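Local coordinates for translation initiation factor eIF2 assembly protein (PDB 4ZGP) that acts as an ATP-dependent chaperone that binds the gamma subunit of translation initiation factor eIF2 and allows it to assemble with the alpha and beta subunits, at residues A[111-116]-A[131-136]; A[203-208]-A[274-279]; A[31-36]-A[177-182]; A[192-197]-A[247-252]. All blocks are in the same frame, centred on the assembly; numbering follows the deposited sequence.

Contact 1 (A[111-116]-A[131-136]); sequences AVVPKL and GSLKCT. With ADP (adenosine-5'-diphosphate), chain C.
Val113 and Leu133 meet at an angle to each other, the CG2 branch of Val113 lying 4.0 Å from Leu133 CB, and each then sends a methyl group to the bound ADP. Val113 CG2 reaches the adenine, 3.7 Å from ADP C6, while Leu133 CD1 turns to the sugar and comes within 3.3 Å of ADP O4'. Val113 places its two methyls differently: CG1, anti to the backbone N (chi1 171°), faces Leu133, and CG2 is left to serve both the leucine and the base. This is one apolar wall of the nucleotide pocket of an ATP-grasp protein, built from strand 112-115 and the loop that leads to helix 138-146. A single antiparallel bridge holds the two together: Val112 N donates to Cys135 O at 2.8 Å, nearly straight at 169°, and Cys135 N returns a more bent bond to Val112 O. Beyond the bridge, Cys135 SG lies against the ring of Pro114, 3.9 Å from its CD, with Val141 of helix 138-146 next to both. Near Ala111 the extended chain of Lys134 runs past the methyl, its CE 3.6 Å from Ala111 CB, and makes a cation-pi contact with Trp185.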
# COMPACT_ATOMS: atom_id res chain seq x y z
N ALA A 111 -13.61 -10.45 7.80
CA ALA A 111 -13.53 -9.65 6.58
C ALA A 111 -12.13 -9.05 6.42
O ALA A 111 -11.61 -8.45 7.37
CB ALA A 111 -14.59 -8.56 6.59
N VAL A 112 -11.53 -9.24 5.25
CA VAL A 112 -10.17 -8.76 4.99
C VAL A 112 -10.00 -8.09 3.63
O VAL A 112 -10.81 -8.26 2.73
CB VAL A 112 -9.13 -9.92 5.08
CG1 VAL A 112 -9.25 -10.66 6.41
CG2 VAL A 112 -9.27 -10.89 3.91
N VAL A 113 -8.93 -7.30 3.52
CA VAL A 113 -8.45 -6.79 2.24
C VAL A 113 -7.10 -7.44 1.94
O VAL A 113 -6.17 -7.33 2.74
CB VAL A 113 -8.30 -5.25 2.25
CG1 VAL A 113 -7.60 -4.77 0.99
CG2 VAL A 113 -9.67 -4.57 2.38
N PRO A 114 -6.99 -8.17 0.82
CA PRO A 114 -5.76 -8.89 0.51
C PRO A 114 -4.77 -8.05 -0.28
O PRO A 114 -5.20 -7.16 -1.00
CB PRO A 114 -6.24 -10.04 -0.36
CG PRO A 114 -7.41 -9.39 -1.13
CD PRO A 114 -8.07 -8.47 -0.14
N LYS A 115 -3.47 -8.33 -0.14
CA LYS A 115 -2.47 -7.72 -1.04
C LYS A 115 -1.24 -8.64 -1.06
O LYS A 115 -1.15 -9.54 -0.23
CB LYS A 115 -2.10 -6.29 -0.60
CG LYS A 115 -1.42 -6.21 0.76
CD LYS A 115 -1.10 -4.75 1.20
CE LYS A 115 0.12 -4.22 0.45
NZ LYS A 115 0.44 -2.78 0.77
N LEU A 116 -0.33 -8.45 -2.01
CA LEU A 116 0.95 -9.15 -1.91
C LEU A 116 1.95 -8.16 -1.30
O LEU A 116 1.55 -7.31 -0.51
CB LEU A 116 1.42 -9.70 -3.25
CG LEU A 116 0.47 -10.68 -3.95
CD1 LEU A 116 1.14 -11.34 -5.14
CD2 LEU A 116 -0.10 -11.74 -3.00
N GLY A 131 -18.48 -4.89 -5.64
CA GLY A 131 -17.80 -3.63 -5.89
C GLY A 131 -16.89 -3.15 -4.77
O GLY A 131 -16.60 -1.97 -4.64
N SER A 132 -16.41 -4.09 -3.95
CA SER A 132 -15.64 -3.74 -2.76
C SER A 132 -14.36 -4.57 -2.67
O SER A 132 -14.28 -5.64 -3.26
CB SER A 132 -16.51 -3.94 -1.51
OG SER A 132 -15.77 -3.75 -0.32
N LEU A 133 -13.38 -4.08 -1.93
CA LEU A 133 -12.17 -4.84 -1.67
C LEU A 133 -12.40 -5.86 -0.56
O LEU A 133 -11.57 -6.74 -0.33
CB LEU A 133 -11.01 -3.91 -1.28
CG LEU A 133 -10.31 -3.15 -2.41
CD1 LEU A 133 -9.27 -2.23 -1.81
CD2 LEU A 133 -9.66 -4.13 -3.33
N LYS A 134 -13.52 -5.71 0.14
CA LYS A 134 -13.86 -6.59 1.25
C LYS A 134 -13.98 -8.05 0.80
O LYS A 134 -14.73 -8.36 -0.11
CB LYS A 134 -15.16 -6.13 1.88
CG LYS A 134 -15.59 -6.89 3.13
CD LYS A 134 -16.94 -6.35 3.61
CE LYS A 134 -17.33 -6.88 4.98
NZ LYS A 134 -18.67 -6.33 5.38
N CYS A 135 -13.23 -8.94 1.45
CA CYS A 135 -13.27 -10.36 1.12
C CYS A 135 -13.59 -11.12 2.39
O CYS A 135 -13.00 -10.83 3.44
CB CYS A 135 -11.95 -10.85 0.54
SG CYS A 135 -11.47 -10.07 -1.00
N THR A 136 -14.50 -12.08 2.30
CA THR A 136 -14.89 -12.86 3.48
C THR A 136 -14.53 -14.34 3.36
O THR A 136 -14.66 -15.09 4.32
CB THR A 136 -16.40 -12.74 3.76
OG1 THR A 136 -17.13 -13.14 2.59
CG2 THR A 136 -16.75 -11.31 4.11
PB ADP C . -1.89 1.24 -2.29
O1B ADP C . -0.86 1.94 -1.41
O2B ADP C . -1.29 0.16 -3.18
O3B ADP C . -2.84 2.23 -2.93
PA ADP C . -3.37 0.72 0.14
O1A ADP C . -2.81 2.07 0.52
O2A ADP C . -3.22 -0.51 1.03
O3A ADP C . -2.80 0.31 -1.31
O5' ADP C . -4.94 0.94 -0.10
C5' ADP C . -5.52 1.02 -1.41
C4' ADP C . -6.94 1.48 -1.18
O4' ADP C . -7.71 0.39 -0.67
C3' ADP C . -6.99 2.57 -0.12
O3' ADP C . -7.10 3.87 -0.71
C2' ADP C . -8.19 2.25 0.74
O2' ADP C . -9.32 3.05 0.38
C1' ADP C . -8.52 0.80 0.45
N9 ADP C . -8.12 0.00 1.64
C8 ADP C . -6.85 -0.34 1.96
N7 ADP C . -6.82 -1.07 3.11
C5 ADP C . -8.10 -1.19 3.55
C6 ADP C . -8.77 -1.84 4.70
N6 ADP C . -8.03 -2.51 5.62
N1 ADP C . -10.12 -1.74 4.79
C2 ADP C . -10.83 -1.08 3.85
N3 ADP C . -10.29 -0.46 2.78
C4 ADP C . -8.95 -0.49 2.57

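Contact 2 (A[203-208]-A[274-279]); sequences LIAFCQ and SELESM
Ile204 gives up the most surface here, and its chief partner is Met279, whose sulfur touches CB, CD1 and the backbone O of the isoleucine. Met279 SD lies 4.0 Å from Ile204 CB and comes within 3.5 Å of Ile204 O. An extended chi2 (171°) carries Met279 SD out to the strand, where it also lies 4.2 Å from Ala205 CB; the bend at chi3 (-53°) turns CE back toward Leu276 CD2. Ile204 CD1 lies alongside the methionine chain and points on to the last turn of the helix, 4.1 Å from Leu276 O. The arrangement is a helix end laid against a beta-sheet: Met279 is the first residue to leave the helical conformation after helix 273-278, and strand 202-208 belongs to the mixed sheet that carries strand 193-199. Leu276 completes the apolar group from within the helix, its CD2 branch 4.3 Å from Ala205 CB, and it also touches Phe197 of the neighbouring strand. No hydrogen bond joins the two segments. The polar tie at this helix end comes from Lys199, whose NZ is hydrogen-bonded to the backbone oxygens of Leu276 and Met279.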
# COMPACT_ATOMS: atom_id res chain seq x y z
N LEU A 203 8.77 15.99 5.78
CA LEU A 203 7.51 16.00 5.05
C LEU A 203 7.45 17.22 4.13
O LEU A 203 7.28 18.34 4.61
CB LEU A 203 6.35 16.04 6.03
CG LEU A 203 4.94 16.06 5.44
CD1 LEU A 203 4.60 14.69 4.88
CD2 LEU A 203 3.93 16.46 6.51
N ILE A 204 7.58 16.98 2.83
CA ILE A 204 7.63 18.08 1.88
C ILE A 204 6.26 18.38 1.27
O ILE A 204 6.02 19.48 0.77
CB ILE A 204 8.63 17.80 0.76
CG1 ILE A 204 8.27 16.51 0.01
CG2 ILE A 204 10.04 17.73 1.33
CD1 ILE A 204 9.02 16.30 -1.28
N ALA A 205 5.36 17.40 1.31
CA ALA A 205 4.06 17.52 0.65
C ALA A 205 3.11 16.42 1.08
O ALA A 205 3.56 15.32 1.38
CB ALA A 205 4.21 17.48 -0.86
N PHE A 206 1.82 16.71 1.06
CA PHE A 206 0.82 15.64 1.12
C PHE A 206 -0.46 16.08 0.45
O PHE A 206 -0.72 17.29 0.31
CB PHE A 206 0.54 15.17 2.57
CG PHE A 206 -0.23 16.13 3.44
CD1 PHE A 206 -1.63 16.11 3.49
CD2 PHE A 206 0.44 17.00 4.28
CE1 PHE A 206 -2.33 16.96 4.31
CE2 PHE A 206 -0.27 17.86 5.14
CZ PHE A 206 -1.66 17.84 5.15
N CYS A 207 -1.24 15.10 -0.00
CA CYS A 207 -2.47 15.41 -0.69
C CYS A 207 -3.53 14.42 -0.32
O CYS A 207 -3.25 13.32 0.15
CB CYS A 207 -2.27 15.41 -2.22
SG CYS A 207 -1.73 13.88 -3.00
N GLN A 208 -4.77 14.86 -0.49
CA GLN A 208 -5.92 13.98 -0.45
C GLN A 208 -5.72 12.79 -1.38
O GLN A 208 -5.23 12.92 -2.51
CB GLN A 208 -7.19 14.74 -0.82
CG GLN A 208 -8.47 13.93 -0.67
CD GLN A 208 -9.71 14.76 -0.89
OE1 GLN A 208 -9.63 15.98 -1.07
NE2 GLN A 208 -10.87 14.11 -0.87
N SER A 274 7.87 15.67 -11.30
CA SER A 274 8.78 16.75 -11.64
C SER A 274 8.86 17.71 -10.47
O SER A 274 9.95 18.07 -10.03
CB SER A 274 8.33 17.50 -12.90
OG SER A 274 8.15 16.60 -13.98
N GLU A 275 7.72 18.11 -9.92
CA GLU A 275 7.82 19.05 -8.80
C GLU A 275 8.29 18.35 -7.52
O GLU A 275 9.00 18.95 -6.73
CB GLU A 275 6.49 19.78 -8.57
CG GLU A 275 5.33 18.92 -8.17
CD GLU A 275 3.99 19.63 -8.35
OE1 GLU A 275 3.92 20.86 -8.12
OE2 GLU A 275 3.01 18.95 -8.73
N LEU A 276 7.94 17.08 -7.33
CA LEU A 276 8.39 16.38 -6.11
C LEU A 276 9.90 16.22 -6.08
O LEU A 276 10.54 16.37 -5.04
CB LEU A 276 7.72 15.01 -6.01
CG LEU A 276 6.24 15.04 -5.64
CD1 LEU A 276 5.65 13.64 -5.87
CD2 LEU A 276 6.00 15.54 -4.21
N GLU A 277 10.46 15.91 -7.25
CA GLU A 277 11.89 15.75 -7.40
C GLU A 277 12.66 17.05 -7.17
O GLU A 277 13.74 17.04 -6.59
CB GLU A 277 12.19 15.21 -8.79
CG GLU A 277 13.63 14.87 -9.03
CD GLU A 277 13.82 14.21 -10.37
OE1 GLU A 277 12.80 13.93 -11.05
OE2 GLU A 277 14.98 13.97 -10.74
N SER A 278 12.09 18.16 -7.61
CA SER A 278 12.81 19.43 -7.50
C SER A 278 12.53 20.09 -6.15
O SER A 278 13.31 20.94 -5.70
CB SER A 278 12.44 20.35 -8.66
OG SER A 278 11.06 20.67 -8.64
N MET A 279 11.47 19.67 -5.48
CA MET A 279 11.07 20.31 -4.23
C MET A 279 12.18 20.29 -3.20
O MET A 279 12.88 19.29 -3.01
CB MET A 279 9.83 19.64 -3.66
CG MET A 279 8.93 20.57 -2.91
SD MET A 279 7.37 19.76 -2.50
CE MET A 279 6.85 19.17 -4.10

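Contact 3 (A[31-36]-A[177-182]); sequences HCQFSS and SFELVL
The ring of Phe34 is overlapped by Val181, whose CG1 methyl sits over the middle of one face, 3.5 Å from the ring centroid and only 12° from its normal, a clear CH-pi contact. The other methyl, Val181 CG2, slips toward the root of the ring and lies 3.7 Å from Phe34 CB. Beside this apolar pair, Glu179 grips the first turn of helix 34-40 with both carboxylate oxygens. Glu179 OE2 accepts from the backbone N of Ser35 at 2.8 Å, on the syn side but 24° out of the carboxylate plane, and OE1 takes the Ser35 hydroxyl through its syn lone pair, with Ser35 OG 2.5 Å from Glu179 OE1. Ser35 OG can face the acid because it stands between its own N and carbonyl carbon (chi1 56°). A salt bridge from Lys52 to OE1 adds a third partner. A glutamine here would probably weaken this grip, leaving Lys52 without its charged mate and one of the two serine donors without an acceptor. Farther along, a water links Gln33 OE1 to the backbone N of Ser177, while Gln33 NE2 is hydrogen-bonded to Leu30 O. Strand 180-184 is the middle strand of its antiparallel sheet, and Phe34 lies against Val50 and Lys115 of the strands flanking it, so the start of helix 34-40 packs on the face of the sheet that carries Val181.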
# COMPACT_ATOMS: atom_id res chain seq x y z
N HIS A 31 12.62 -2.59 1.15
CA HIS A 31 12.24 -1.96 2.41
C HIS A 31 10.74 -1.64 2.49
O HIS A 31 10.20 -1.45 3.58
CB HIS A 31 13.03 -0.66 2.62
CG HIS A 31 14.50 -0.89 2.82
ND1 HIS A 31 15.45 0.09 2.61
CD2 HIS A 31 15.18 -2.01 3.16
CE1 HIS A 31 16.65 -0.41 2.85
NE2 HIS A 31 16.51 -1.69 3.18
N CYS A 32 10.09 -1.58 1.33
CA CYS A 32 8.68 -1.23 1.26
C CYS A 32 7.76 -2.45 1.24
O CYS A 32 6.54 -2.28 1.16
CB CYS A 32 8.39 -0.37 0.02
SG CYS A 32 8.97 1.32 0.29
N GLN A 33 8.33 -3.65 1.28
CA GLN A 33 7.47 -4.84 1.39
C GLN A 33 6.65 -4.75 2.66
O GLN A 33 7.14 -4.31 3.70
CB GLN A 33 8.29 -6.13 1.43
CG GLN A 33 9.16 -6.44 0.24
CD GLN A 33 10.08 -7.64 0.57
OE1 GLN A 33 9.75 -8.77 0.26
NE2 GLN A 33 11.19 -7.36 1.23
N PHE A 34 5.39 -5.21 2.60
CA PHE A 34 4.52 -5.14 3.77
C PHE A 34 5.16 -5.78 5.01
O PHE A 34 5.15 -5.20 6.09
CB PHE A 34 3.17 -5.84 3.47
CG PHE A 34 2.13 -5.58 4.50
CD1 PHE A 34 1.28 -4.49 4.38
CD2 PHE A 34 2.00 -6.43 5.59
CE1 PHE A 34 0.32 -4.24 5.34
CE2 PHE A 34 1.04 -6.17 6.56
CZ PHE A 34 0.20 -5.09 6.44
N SER A 35 5.71 -6.97 4.84
CA SER A 35 6.33 -7.65 5.97
C SER A 35 7.48 -6.83 6.57
O SER A 35 7.73 -6.89 7.76
CB SER A 35 6.84 -9.03 5.58
OG SER A 35 7.74 -8.97 4.49
N SER A 36 8.16 -6.04 5.74
CA SER A 36 9.28 -5.27 6.26
C SER A 36 8.83 -4.11 7.14
O SER A 36 9.49 -3.78 8.11
CB SER A 36 10.18 -4.76 5.12
OG SER A 36 10.74 -5.85 4.40
N SER A 177 11.03 -13.44 -0.72
CA SER A 177 9.90 -14.31 -1.01
C SER A 177 8.62 -13.49 -1.16
O SER A 177 8.47 -12.45 -0.52
CB SER A 177 9.72 -15.36 0.09
OG SER A 177 9.29 -14.78 1.31
N PHE A 178 7.70 -13.95 -2.00
CA PHE A 178 6.39 -13.33 -2.07
C PHE A 178 5.60 -13.67 -0.80
O PHE A 178 5.85 -14.69 -0.14
CB PHE A 178 5.63 -13.79 -3.33
CG PHE A 178 6.21 -13.25 -4.60
CD1 PHE A 178 6.03 -11.92 -4.94
CD2 PHE A 178 6.93 -14.06 -5.45
CE1 PHE A 178 6.56 -11.41 -6.11
CE2 PHE A 178 7.46 -13.57 -6.63
CZ PHE A 178 7.28 -12.23 -6.96
N GLU A 179 4.67 -12.80 -0.43
CA GLU A 179 3.91 -12.97 0.80
C GLU A 179 2.47 -12.63 0.50
O GLU A 179 2.19 -11.79 -0.35
CB GLU A 179 4.46 -12.07 1.91
CG GLU A 179 4.47 -10.60 1.52
CD GLU A 179 5.43 -9.76 2.33
OE1 GLU A 179 6.49 -10.28 2.71
OE2 GLU A 179 5.12 -8.58 2.58
N LEU A 180 1.56 -13.32 1.18
CA LEU A 180 0.15 -13.01 1.10
C LEU A 180 -0.26 -12.25 2.35
O LEU A 180 -0.19 -12.76 3.47
CB LEU A 180 -0.69 -14.29 0.95
CG LEU A 180 -2.20 -14.07 1.05
CD1 LEU A 180 -2.65 -13.10 -0.00
CD2 LEU A 180 -2.94 -15.40 0.92
N VAL A 181 -0.68 -11.02 2.14
CA VAL A 181 -1.10 -10.16 3.22
C VAL A 181 -2.61 -10.12 3.29
O VAL A 181 -3.28 -9.86 2.30
CB VAL A 181 -0.55 -8.72 3.04
CG1 VAL A 181 -1.02 -7.82 4.17
CG2 VAL A 181 0.98 -8.75 2.95
N LEU A 182 -3.15 -10.37 4.47
CA LEU A 182 -4.56 -10.18 4.72
C LEU A 182 -4.74 -9.10 5.78
O LEU A 182 -4.46 -9.30 6.96
CB LEU A 182 -5.21 -11.51 5.17
CG LEU A 182 -5.03 -12.63 4.15
CD1 LEU A 182 -5.49 -13.97 4.72
CD2 LEU A 182 -5.76 -12.32 2.83
O HOH W 1 10.83 -10.95 1.03

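Contact 4 (A[192-197]-A[247-252]); sequences TEFRCF and VYIHKD. With ADP (adenosine-5'-diphosphate), chain C.
Thr192 crosses the gap to the partner strand with its hydroxyl: CB lies 3.3 Å from Ile249 O, OG1 donates to that same oxygen at 3.0 Å from a position tilted 27° off the carbonyl plane, and CG2 stays farther away. Thr192 OG1 also lies 3.2 Å from Tyr248 CE1, a ring approached obliquely. OG1 reaches the Ile249 carbonyl from between its own N and carbonyl carbon (chi1 64°). With an alanine here, Ile249 O is likely to lose this donor, and a gap would probably open beside the tyrosine ring. Strands 193-199 and 243-250 are antiparallel neighbours in the mixed sheet of the ATP-grasp fold, with Phe194 and Val247 forming a hydrogen-bonded pair and Glu193 and Tyr248 a non-hydrogen-bonded one. Phe194 N meets Val247 O at 2.8 Å, and Ile249 N finds Thr192 O almost in line with the carbonyl. On the sheet face that carries Phe194, Val247 CG2, in the conformer described, touches both Phe194 CB and Cys196 SG, 3.6 Å from the sulfur. On the sheet face that carries Glu193 lies the nucleotide: in one of two glutamate conformers, ADP O3' donates to Glu193 OE1 at 2.7 Å, while OE2 is held by a salt bridge to Arg209.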
# COMPACT_ATOMS: atom_id res chain seq x y z
N THR A 192 -10.76 11.03 3.86
CA THR A 192 -9.83 11.41 4.93
C THR A 192 -8.59 10.50 4.90
O THR A 192 -7.94 10.28 5.93
CB THR A 192 -10.48 11.40 6.32
OG1 THR A 192 -10.88 10.07 6.65
CG2 THR A 192 -11.72 12.32 6.35
N GLU A 193 -8.28 10.02 3.70
CA GLU A 193 -7.01 9.34 3.48
C GLU A 193 -6.08 10.27 2.71
O GLU A 193 -6.52 11.03 1.84
CB GLU A 193 -7.20 8.02 2.74
CG GLU A 193 -6.23 6.95 3.22
CD GLU A 193 -5.90 5.91 2.18
OE1 GLU A 193 -6.78 5.60 1.35
OE2 GLU A 193 -4.76 5.40 2.22
N PHE A 194 -4.80 10.22 3.05
CA PHE A 194 -3.83 11.13 2.42
C PHE A 194 -2.60 10.38 1.96
O PHE A 194 -2.25 9.34 2.51
CB PHE A 194 -3.40 12.24 3.40
CG PHE A 194 -4.54 13.07 3.90
CD1 PHE A 194 -4.96 14.19 3.18
CD2 PHE A 194 -5.23 12.71 5.06
CE1 PHE A 194 -6.05 14.96 3.62
CE2 PHE A 194 -6.31 13.50 5.52
CZ PHE A 194 -6.71 14.62 4.81
N ARG A 195 -1.92 10.94 0.97
CA ARG A 195 -0.63 10.41 0.54
C ARG A 195 0.43 11.46 0.86
O ARG A 195 0.25 12.63 0.54
CB ARG A 195 -0.66 10.09 -0.95
CG ARG A 195 0.70 9.65 -1.48
CD ARG A 195 0.57 8.76 -2.71
NE ARG A 195 0.02 7.45 -2.39
CZ ARG A 195 -0.14 6.47 -3.28
NH1 ARG A 195 0.19 6.68 -4.55
NH2 ARG A 195 -0.62 5.28 -2.89
N CYS A 196 1.52 11.02 1.48
CA CYS A 196 2.44 11.92 2.18
C CYS A 196 3.86 11.65 1.72
O CYS A 196 4.35 10.51 1.75
CB CYS A 196 2.34 11.75 3.70
SG CYS A 196 0.62 11.77 4.33
N PHE A 197 4.52 12.71 1.29
CA PHE A 197 5.77 12.58 0.58
C PHE A 197 6.90 13.08 1.46
O PHE A 197 6.83 14.16 2.04
CB PHE A 197 5.70 13.36 -0.74
CG PHE A 197 4.62 12.88 -1.66
CD1 PHE A 197 3.33 13.39 -1.56
CD2 PHE A 197 4.90 11.95 -2.64
CE1 PHE A 197 2.33 12.94 -2.43
CE2 PHE A 197 3.90 11.51 -3.50
CZ PHE A 197 2.63 12.00 -3.40
N VAL A 247 -1.87 7.53 4.73
CA VAL A 247 -2.43 7.60 6.07
C VAL A 247 -3.94 7.74 6.03
O VAL A 247 -4.48 8.34 5.12
CB VAL A 247 -1.87 8.78 6.86
CG1 VAL A 247 -0.45 8.55 7.12
CG2 VAL A 247 -2.08 10.09 6.11
N TYR A 248 -4.59 7.14 7.01
CA TYR A 248 -6.03 7.29 7.18
C TYR A 248 -6.25 8.01 8.51
O TYR A 248 -5.77 7.57 9.55
CB TYR A 248 -6.72 5.93 7.18
CG TYR A 248 -8.21 6.05 7.44
CD1 TYR A 248 -9.01 6.84 6.64
CD2 TYR A 248 -8.81 5.33 8.47
CE1 TYR A 248 -10.39 6.95 6.88
CE2 TYR A 248 -10.20 5.42 8.71
CZ TYR A 248 -10.97 6.24 7.91
OH TYR A 248 -12.34 6.34 8.14
N ILE A 249 -6.95 9.13 8.47
CA ILE A 249 -7.12 9.92 9.69
C ILE A 249 -8.59 9.93 10.03
O ILE A 249 -9.42 10.33 9.24
CB ILE A 249 -6.58 11.35 9.53
CG1 ILE A 249 -5.08 11.29 9.24
CG2 ILE A 249 -6.83 12.16 10.81
CD1 ILE A 249 -4.40 12.64 9.01
N HIS A 250 -8.91 9.44 11.22
CA HIS A 250 -10.29 9.24 11.60
C HIS A 250 -10.41 9.53 13.09
O HIS A 250 -9.66 8.98 13.89
CB HIS A 250 -10.74 7.82 11.27
CG HIS A 250 -12.17 7.54 11.61
ND1 HIS A 250 -13.22 8.09 10.91
CD2 HIS A 250 -12.72 6.75 12.56
CE1 HIS A 250 -14.36 7.66 11.42
NE2 HIS A 250 -14.08 6.85 12.43
N LYS A 251 -11.33 10.41 13.45
CA LYS A 251 -11.53 10.78 14.86
C LYS A 251 -10.22 11.11 15.57
O LYS A 251 -9.92 10.54 16.63
CB LYS A 251 -12.24 9.65 15.60
CG LYS A 251 -13.59 9.28 15.05
CD LYS A 251 -14.08 7.99 15.70
CE LYS A 251 -15.47 8.12 16.29
NZ LYS A 251 -15.69 9.36 17.09
N ASP A 252 -9.44 12.01 14.97
CA ASP A 252 -8.22 12.57 15.56
C ASP A 252 -7.12 11.53 15.76
O ASP A 252 -6.22 11.72 16.58
CB ASP A 252 -8.52 13.26 16.89
CG ASP A 252 -9.21 14.59 16.71
OD1 ASP A 252 -8.96 15.25 15.67
OD2 ASP A 252 -10.00 14.98 17.60
PB ADP C . -1.89 1.24 -2.29
O1B ADP C . -0.86 1.94 -1.41
O2B ADP C . -1.29 0.16 -3.18
O3B ADP C . -2.84 2.23 -2.93
PA ADP C . -3.37 0.72 0.14
O1A ADP C . -2.81 2.07 0.52
O2A ADP C . -3.22 -0.51 1.03
O3A ADP C . -2.80 0.31 -1.31
O5' ADP C . -4.94 0.94 -0.10
C5' ADP C . -5.52 1.02 -1.41
C4' ADP C . -6.94 1.48 -1.18
O4' ADP C . -7.71 0.39 -0.67
C3' ADP C . -6.99 2.57 -0.12
O3' ADP C . -7.10 3.87 -0.71
C2' ADP C . -8.19 2.25 0.74
O2' ADP C . -9.32 3.05 0.38
C1' ADP C . -8.52 0.80 0.45
N9 ADP C . -8.12 0.00 1.64
C8 ADP C . -6.85 -0.34 1.96
N7 ADP C . -6.82 -1.07 3.11
C5 ADP C . -8.10 -1.19 3.55
C6 ADP C . -8.77 -1.84 4.70
N6 ADP C . -8.03 -2.51 5.62
N1 ADP C . -10.12 -1.74 4.79
C2 ADP C . -10.83 -1.08 3.85
N3 ADP C . -10.29 -0.46 2.78
C4 ADP C . -8.95 -0.49 2.57

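How the contacts relate
ADP lies between two sheets, as expected of an ATP-grasp protein, and the four contacts divide between them. Contacts 1 and 3 share the three-stranded sheet, where 112-115 and 180-184 are neighbours; their centres are about 16 Å apart, and Lys115 O lies 2.8 Å from Val181 N. Contacts 2 and 4 share the mixed sheet through adjacent strands 193-199 and 202-208, their centres also about 16 Å apart. Along the chain, contact 1 falls within the span closed by contact 3, whereas contacts 2 and 4 interleave later. Contacts 1 and 4, centred about 20 Å apart, both touch ADP, so the nucleotide spans the two sheets; contact 2 sits farther out, its centre about 30 Å from that of contact 1.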